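Local coordinates for protein metal transporter CNNM3 (Homo sapiens, PDB 6DFD) that probably takes part in magnesium efflux across the membrane, its cyclic nucleotide-binding homology domain mediating dimerization and being required for that activity, at residues Val83-Phe89 with Ser187-Lys193; Arg118-Gly124 with Asp180-Leu186. The protein carries 6 engineered substitutions. One frame throughout, in Å; residues are numbered along the deposited sequence.

Contact 1 of 2, residues Val83-Phe89 with Ser187-Lys193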
loop_
_atom_site.group_PDB
_atom_site.type_symbol
_atom_site.label_atom_id
_atom_site.label_comp_id
_atom_site.label_asym_id
_atom_site.label_seq_id
_atom_site.Cartn_x
_atom_site.Cartn_y
_atom_site.Cartn_z
ATOM N N VAL A 83 -4.859 2.253 -23.152
ATOM C CA VAL A 83 -4.777 1.580 -21.858
ATOM C C VAL A 83 -3.336 1.425 -21.408
ATOM O O VAL A 83 -3.068 1.261 -20.209
ATOM C CB VAL A 83 -5.499 0.224 -21.964
ATOM C CG1 VAL A 83 -5.276 -0.644 -20.728
ATOM C CG2 VAL A 83 -6.979 0.459 -22.206
ATOM N N ASN A 84 -2.399 1.498 -22.337
ATOM C CA ASN A 84 -0.985 1.338 -22.044
ATOM C C ASN A 84 -0.392 2.726 -21.900
ATOM O O ASN A 84 -0.283 3.461 -22.884
ATOM C CB ASN A 84 -0.305 0.541 -23.147
ATOM C CG ASN A 84 -0.670 -0.921 -23.082
ATOM O OD1 ASN A 84 -0.018 -1.692 -22.382
ATOM N ND2 ASN A 84 -1.744 -1.306 -23.782
ATOM N N GLN A 85 -0.015 3.084 -20.674
ATOM C CA GLN A 85 0.424 4.441 -20.389
ATOM C C GLN A 85 1.742 4.390 -19.636
ATOM O O GLN A 85 2.165 3.349 -19.143
ATOM C CB GLN A 85 -0.619 5.215 -19.573
ATOM C CG GLN A 85 -2.007 5.302 -20.219
ATOM C CD GLN A 85 -2.141 6.421 -21.230
ATOM O OE1 GLN A 85 -1.173 7.116 -21.549
ATOM N NE2 GLN A 85 -3.355 6.610 -21.737
ATOM N N GLU A 86 2.397 5.536 -19.549
ATOM C CA GLU A 86 3.640 5.634 -18.812
ATOM C C GLU A 86 3.606 6.877 -17.944
ATOM O O GLU A 86 2.826 7.807 -18.170
ATOM C CB GLU A 86 4.849 5.695 -19.753
ATOM C CG GLU A 86 4.856 6.929 -20.650
ATOM C CD GLU A 86 6.157 7.103 -21.415
ATOM O OE1 GLU A 86 7.160 6.453 -21.046
ATOM O OE2 GLU A 86 6.174 7.887 -22.385
ATOM N N VAL A 87 4.481 6.883 -16.951
ATOM C CA VAL A 87 4.864 8.098 -16.258
ATOM C C VAL A 87 6.354 8.246 -16.488
ATOM O O VAL A 87 7.126 7.327 -16.184
ATOM C CB VAL A 87 4.520 8.051 -14.761
ATOM C CG1 VAL A 87 5.132 9.240 -14.022
ATOM C CG2 VAL A 87 3.010 8.047 -14.574
ATOM N N ARG A 88 6.744 9.367 -17.080
ATOM C CA ARG A 88 8.145 9.728 -17.226
ATOM C C ARG A 88 8.550 10.456 -15.957
ATOM O O ARG A 88 8.044 11.546 -15.667
ATOM C CB ARG A 88 8.345 10.600 -18.457
ATOM C CG ARG A 88 7.893 9.934 -19.729
ATOM C CD ARG A 88 8.568 10.575 -20.916
ATOM N NE ARG A 88 10.016 10.408 -20.845
ATOM C CZ ARG A 88 10.881 11.057 -21.617
ATOM N NH1 ARG A 88 10.443 11.923 -22.522
ATOM N NH2 ARG A 88 12.183 10.842 -21.477
ATOM N N PHE A 89 9.435 9.846 -15.183
ATOM C CA PHE A 89 9.760 10.381 -13.877
ATOM C C PHE A 89 10.816 11.474 -14.012
ATOM O O PHE A 89 11.869 11.266 -14.623
ATOM C CB PHE A 89 10.246 9.261 -12.959
ATOM C CG PHE A 89 10.480 9.706 -11.560
ATOM C CD1 PHE A 89 9.415 9.969 -10.728
ATOM C CD2 PHE A 89 11.763 9.885 -11.081
ATOM C CE1 PHE A 89 9.624 10.396 -9.434
ATOM C CE2 PHE A 89 11.972 10.312 -9.789
ATOM C CZ PHE A 89 10.902 10.565 -8.965
ATOM N N SER A 187 9.594 6.445 -9.681
ATOM C CA SER A 187 10.434 6.007 -10.786
ATOM C C SER A 187 9.600 6.138 -12.047
ATOM O O SER A 187 8.393 6.375 -11.978
ATOM C CB SER A 187 10.896 4.559 -10.606
ATOM O OG SER A 187 9.797 3.659 -10.779
ATOM N N ASP A 188 10.236 5.965 -13.206
ATOM C CA ASP A 188 9.448 5.781 -14.417
ATOM C C ASP A 188 8.458 4.654 -14.181
ATOM O O ASP A 188 8.798 3.638 -13.572
ATOM C CB ASP A 188 10.319 5.423 -15.615
ATOM C CG ASP A 188 11.208 6.561 -16.070
ATOM O OD1 ASP A 188 10.948 7.736 -15.730
ATOM O OD2 ASP A 188 12.163 6.248 -16.802
ATOM N N LEU A 189 7.228 4.834 -14.654
ATOM C CA LEU A 189 6.203 3.808 -14.518
ATOM C C LEU A 189 5.731 3.353 -15.887
ATOM O O LEU A 189 5.555 4.171 -16.794
ATOM C CB LEU A 189 4.972 4.299 -13.738
ATOM C CG LEU A 189 5.175 4.909 -12.352
ATOM C CD1 LEU A 189 3.825 5.286 -11.764
ATOM C CD2 LEU A 189 5.916 3.948 -11.436
ATOM N N GLN A 190 5.496 2.046 -16.016
ATOM C CA GLN A 190 4.716 1.499 -17.117
ATOM C C GLN A 190 3.436 0.932 -16.524
ATOM O O GLN A 190 3.494 0.106 -15.602
ATOM C CB GLN A 190 5.486 0.422 -17.885
ATOM C CG GLN A 190 4.837 0.033 -19.210
ATOM C CD GLN A 190 4.834 1.169 -20.224
ATOM O OE1 GLN A 190 5.798 1.928 -20.332
ATOM N NE2 GLN A 190 3.739 1.294 -20.968
ATOM N N LEU A 191 2.298 1.370 -17.072
ATOM C CA LEU A 191 0.992 1.254 -16.437
ATOM C C LEU A 191 -0.045 0.677 -17.386
ATOM O O LEU A 191 -0.027 0.939 -18.594
ATOM C CB LEU A 191 0.461 2.632 -15.986
ATOM C CG LEU A 191 1.290 3.460 -15.011
ATOM C CD1 LEU A 191 0.562 4.742 -14.718
ATOM C CD2 LEU A 191 1.560 2.692 -13.735
ATOM N N ILE A 192 -0.980 -0.065 -16.796
ATOM C CA ILE A 192 -2.291 -0.347 -17.376
ATOM C C ILE A 192 -3.276 0.630 -16.749
ATOM O O ILE A 192 -3.380 0.703 -15.520
ATOM C CB ILE A 192 -2.711 -1.804 -17.106
ATOM C CG1 ILE A 192 -1.783 -2.768 -17.849
ATOM C CG2 ILE A 192 -4.179 -2.045 -17.475
ATOM C CD1 ILE A 192 -1.795 -2.605 -19.383
ATOM N N LYS A 193 -3.985 1.394 -17.578
ATOM C CA LYS A 193 -4.979 2.357 -17.117
ATOM C C LYS A 193 -6.311 2.064 -17.786
ATOM O O LYS A 193 -6.428 2.159 -19.014
ATOM C CB LYS A 193 -4.558 3.788 -17.437
ATOM C CG LYS A 193 -5.499 4.844 -16.886
ATOM C CD LYS A 193 -5.190 6.221 -17.476
ATOM C CE LYS A 193 -5.687 7.350 -16.583
ATOM N NZ LYS A 193 -5.313 8.703 -17.108
HETATM O O HOH W 1 1.744 -0.168 -20.537
HETATM O O HOH W 2 3.102 3.264 -23.454
HETATM O O HOH W 3 12.245 9.625 -16.990
#
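Start at S187, whose OG donates to D188 O and is hydrogen-bonded to the backbone N of R118; its backbone N lies over one face of the F89 ring. D188 turns its carboxylate back: OD1 takes the amide N of F89 at 2.7 Å, and a water joins OD1 to F89 O. From L189 onward the pairing is regular antiparallel sheet. L189 N to V87 O and V87 N to L189 O are both 2.9 Å hydrogen bonds. This strand pair belongs to the beta-barrel of the cyclic nucleotide-binding homology domain, a cupin-type fold, and V87, L189 and L191 all pack on L101 of strand 100-102. On the other face, Q190 NE2 reaches a water held also by L191 O and N84 OD1, while N84 ND2 bonds to L78 O of helix 71-78. L191 N donates to Q85 O (2.9 Å) and Q85 N to L191 O (3.0 Å). I192 CG2 meets V83 CG1 at 3.7 Å, and K193 N closes on V83 O at 2.8 Å.

Contact 2 of 2, residues Arg118-Gly124 with Asp180-Leu186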
loop_
_atom_site.group_PDB
_atom_site.type_symbol
_atom_site.label_atom_id
_atom_site.label_comp_id
_atom_site.label_asym_id
_atom_site.label_seq_id
_atom_site.Cartn_x
_atom_site.Cartn_y
_atom_site.Cartn_z
ATOM N N ARG A 118 7.784 1.945 -9.355
ATOM C CA ARG A 118 7.627 2.065 -7.913
ATOM C C ARG A 118 6.810 3.298 -7.574
ATOM O O ARG A 118 7.010 4.368 -8.160
ATOM C CB ARG A 118 8.993 2.157 -7.219
ATOM C CG ARG A 118 10.001 1.145 -7.697
ATOM C CD ARG A 118 9.633 -0.255 -7.224
ATOM N NE ARG A 118 9.796 -0.381 -5.783
ATOM C CZ ARG A 118 9.691 -1.522 -5.110
ATOM N NH1 ARG A 118 9.405 -2.652 -5.747
ATOM N NH2 ARG A 118 9.872 -1.529 -3.796
ATOM N N VAL A 119 5.907 3.151 -6.607
ATOM C CA VAL A 119 5.064 4.251 -6.160
ATOM C C VAL A 119 5.058 4.293 -4.639
ATOM O O VAL A 119 5.282 3.286 -3.961
ATOM C CB VAL A 119 3.613 4.133 -6.688
ATOM C CG1 VAL A 119 3.581 4.266 -8.198
ATOM C CG2 VAL A 119 2.982 2.830 -6.238
ATOM N N GLU A 120 4.806 5.478 -4.107
ATOM C CA GLU A 120 4.521 5.660 -2.696
ATOM C C GLU A 120 3.031 5.884 -2.543
ATOM O O GLU A 120 2.432 6.684 -3.278
ATOM C CB GLU A 120 5.291 6.846 -2.107
ATOM C CG GLU A 120 4.974 7.108 -0.631
ATOM C CD GLU A 120 5.790 8.256 -0.052
ATOM O OE1 GLU A 120 6.914 8.003 0.426
ATOM O OE2 GLU A 120 5.306 9.407 -0.091
ATOM N N VAL A 121 2.442 5.177 -1.593
ATOM C CA VAL A 121 1.027 5.256 -1.290
ATOM C C VAL A 121 0.898 5.806 0.118
ATOM O O VAL A 121 1.561 5.314 1.039
ATOM C CB VAL A 121 0.348 3.877 -1.384
ATOM C CG1 VAL A 121 -1.148 4.012 -1.204
ATOM C CG2 VAL A 121 0.677 3.199 -2.702
ATOM N N GLU A 122 0.045 6.810 0.290
ATOM C CA GLU A 122 -0.360 7.252 1.619
ATOM C C GLU A 122 -1.869 7.083 1.710
ATOM O O GLU A 122 -2.604 7.614 0.872
ATOM C CB GLU A 122 0.077 8.695 1.891
ATOM C CG GLU A 122 -0.630 9.741 1.083
ATOM C CD GLU A 122 -1.735 10.413 1.867
ATOM O OE1 GLU A 122 -2.917 10.138 1.578
ATOM O OE2 GLU A 122 -1.418 11.204 2.782
ATOM N N ILE A 123 -2.331 6.331 2.710
ATOM C CA ILE A 123 -3.668 5.754 2.643
ATOM C C ILE A 123 -4.300 5.693 4.027
ATOM O O ILE A 123 -3.619 5.536 5.048
ATOM C CB ILE A 123 -3.619 4.352 1.995
ATOM C CG1 ILE A 123 -5.033 3.793 1.835
ATOM C CG2 ILE A 123 -2.755 3.415 2.815
ATOM C CD1 ILE A 123 -5.153 2.786 0.726
ATOM N N GLY A 124 -5.629 5.821 4.044
ATOM C CA GLY A 124 -6.404 5.652 5.254
ATOM C C GLY A 124 -6.478 6.929 6.068
ATOM O O GLY A 124 -5.909 7.968 5.725
ATOM N N ASP A 180 -9.358 7.581 -0.850
ATOM C CA ASP A 180 -8.748 7.948 0.427
ATOM C C ASP A 180 -7.265 7.610 0.432
ATOM O O ASP A 180 -6.711 7.158 1.438
ATOM C CB ASP A 180 -9.463 7.264 1.589
ATOM C CG ASP A 180 -9.285 5.764 1.581
ATOM O OD1 ASP A 180 -8.792 5.229 0.567
ATOM O OD2 ASP A 180 -9.628 5.123 2.596
ATOM N N TYR A 181 -6.609 7.800 -0.708
ATOM C CA TYR A 181 -5.182 7.557 -0.812
ATOM C C TYR A 181 -4.595 8.473 -1.868
ATOM O O TYR A 181 -5.286 8.949 -2.773
ATOM C CB TYR A 181 -4.864 6.097 -1.155
ATOM C CG TYR A 181 -5.729 5.477 -2.236
ATOM C CD1 TYR A 181 -6.882 4.772 -1.909
ATOM C CD2 TYR A 181 -5.379 5.570 -3.578
ATOM C CE1 TYR A 181 -7.672 4.190 -2.891
ATOM C CE2 TYR A 181 -6.164 4.991 -4.567
ATOM C CZ TYR A 181 -7.308 4.302 -4.216
ATOM O OH TYR A 181 -8.090 3.720 -5.192
ATOM N N THR A 182 -3.301 8.723 -1.724
ATOM C CA THR A 182 -2.507 9.392 -2.736
ATOM C C THR A 182 -1.444 8.412 -3.196
ATOM O O THR A 182 -0.869 7.681 -2.378
ATOM C CB THR A 182 -1.865 10.678 -2.180
ATOM O OG1 THR A 182 -2.883 11.503 -1.603
ATOM C CG2 THR A 182 -1.153 11.457 -3.270
ATOM N N VAL A 183 -1.198 8.386 -4.505
ATOM C CA VAL A 183 -0.226 7.475 -5.101
ATOM C C VAL A 183 0.694 8.292 -5.989
ATOM O O VAL A 183 0.231 8.948 -6.930
ATOM C CB VAL A 183 -0.900 6.352 -5.908
ATOM C CG1 VAL A 183 0.150 5.456 -6.549
ATOM C CG2 VAL A 183 -1.822 5.542 -5.013
ATOM N N ARG A 184 1.994 8.240 -5.707
ATOM C CA ARG A 184 2.965 9.060 -6.412
ATOM C C ARG A 184 4.078 8.190 -6.969
ATOM O O ARG A 184 4.642 7.362 -6.248
ATOM C CB ARG A 184 3.563 10.129 -5.480
ATOM C CG ARG A 184 4.582 11.035 -6.157
ATOM C CD ARG A 184 5.107 12.104 -5.200
ATOM N NE ARG A 184 5.647 11.528 -3.972
ATOM C CZ ARG A 184 6.919 11.199 -3.778
ATOM N NH1 ARG A 184 7.828 11.382 -4.731
ATOM N NH2 ARG A 184 7.279 10.675 -2.618
ATOM N N ALA A 185 4.436 8.427 -8.226
ATOM C CA ALA A 185 5.561 7.729 -8.828
ATOM C C ALA A 185 6.853 8.050 -8.092
ATOM O O ALA A 185 7.111 9.206 -7.738
ATOM C CB ALA A 185 5.709 8.129 -10.289
ATOM N N LEU A 186 7.666 7.013 -7.884
ATOM C CA LEU A 186 9.032 7.144 -7.409
ATOM C C LEU A 186 10.051 6.802 -8.486
ATOM O O LEU A 186 11.259 6.884 -8.233
ATOM C CB LEU A 186 9.253 6.238 -6.190
ATOM C CG LEU A 186 8.310 6.434 -5.011
ATOM C CD1 LEU A 186 8.646 5.395 -3.935
ATOM C CD2 LEU A 186 8.403 7.853 -4.453
HETATM O O HOH W 4 3.529 11.175 -2.076
#
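Six backbone hydrogen bonds tie these two antiparallel strands. L186 N gives to R118 O at 2.7 Å; E120 and R184 satisfy each other both ways, E120 N to R184 O and R184 N to E120 O, each 2.9 Å; E122 N reaches T182 O at 3.0 Å and T182 N returns to E122 O at 2.9 Å; G124 N ends the series on D180 O at 3.1 Å. V119, V121 and V183 turn to the opposite face from E120, E122, T182 and R184, with V119 CB 3.7 Å from V183 CG1, and all three valines touch Y138. The pair forms the middle of one four-stranded sheet of the cyclic nucleotide-binding homology beta-barrel, apolar on the side facing strand 137-138. On the polar side, E120 OE2 makes a long salt bridge to R184 NH2 (3.4 Å), helped by a water that donates to OE2 and accepts from R184 NE. The weak bond from T182 OG1 to E122 OE1 (3.5 Å) is secondary: R104 supplies the stronger partners, its NH1 for E122 and its backbone N for T182. R118 NE finds E131. At the far end the second subunit takes over, K125 N of that chain binding D180 OD2 and E126 of that chain binding Y181 OH, while D180 OD1 is buried without a partner in the model.

Overall arrangement
Both contacts pair antiparallel strands, but in different four-stranded sheets of the same barrel: 84-87 with 189-195 in one, 119-123 with 181-185 in the other. Their centres lie 15 Å apart, contact 2 nested in the loop that contact 1 closes. Strands 181-185 and 189-195 follow each other in the chain, and at this turn the contacts touch, L189 CD1 packing 3.7 Å from V119 CG1. Each mixes buried and solvent-facing residues. Contact 1, nearer the chain centre, lies against helices 47-60 and 71-78 and is touched by no other subunit; its cross-strand polar extras are water bridges and one carboxylate-to-amide bond. Contact 2 adds charge pairs and reaches the dimer interface, where I123 meets I123 of the second subunit.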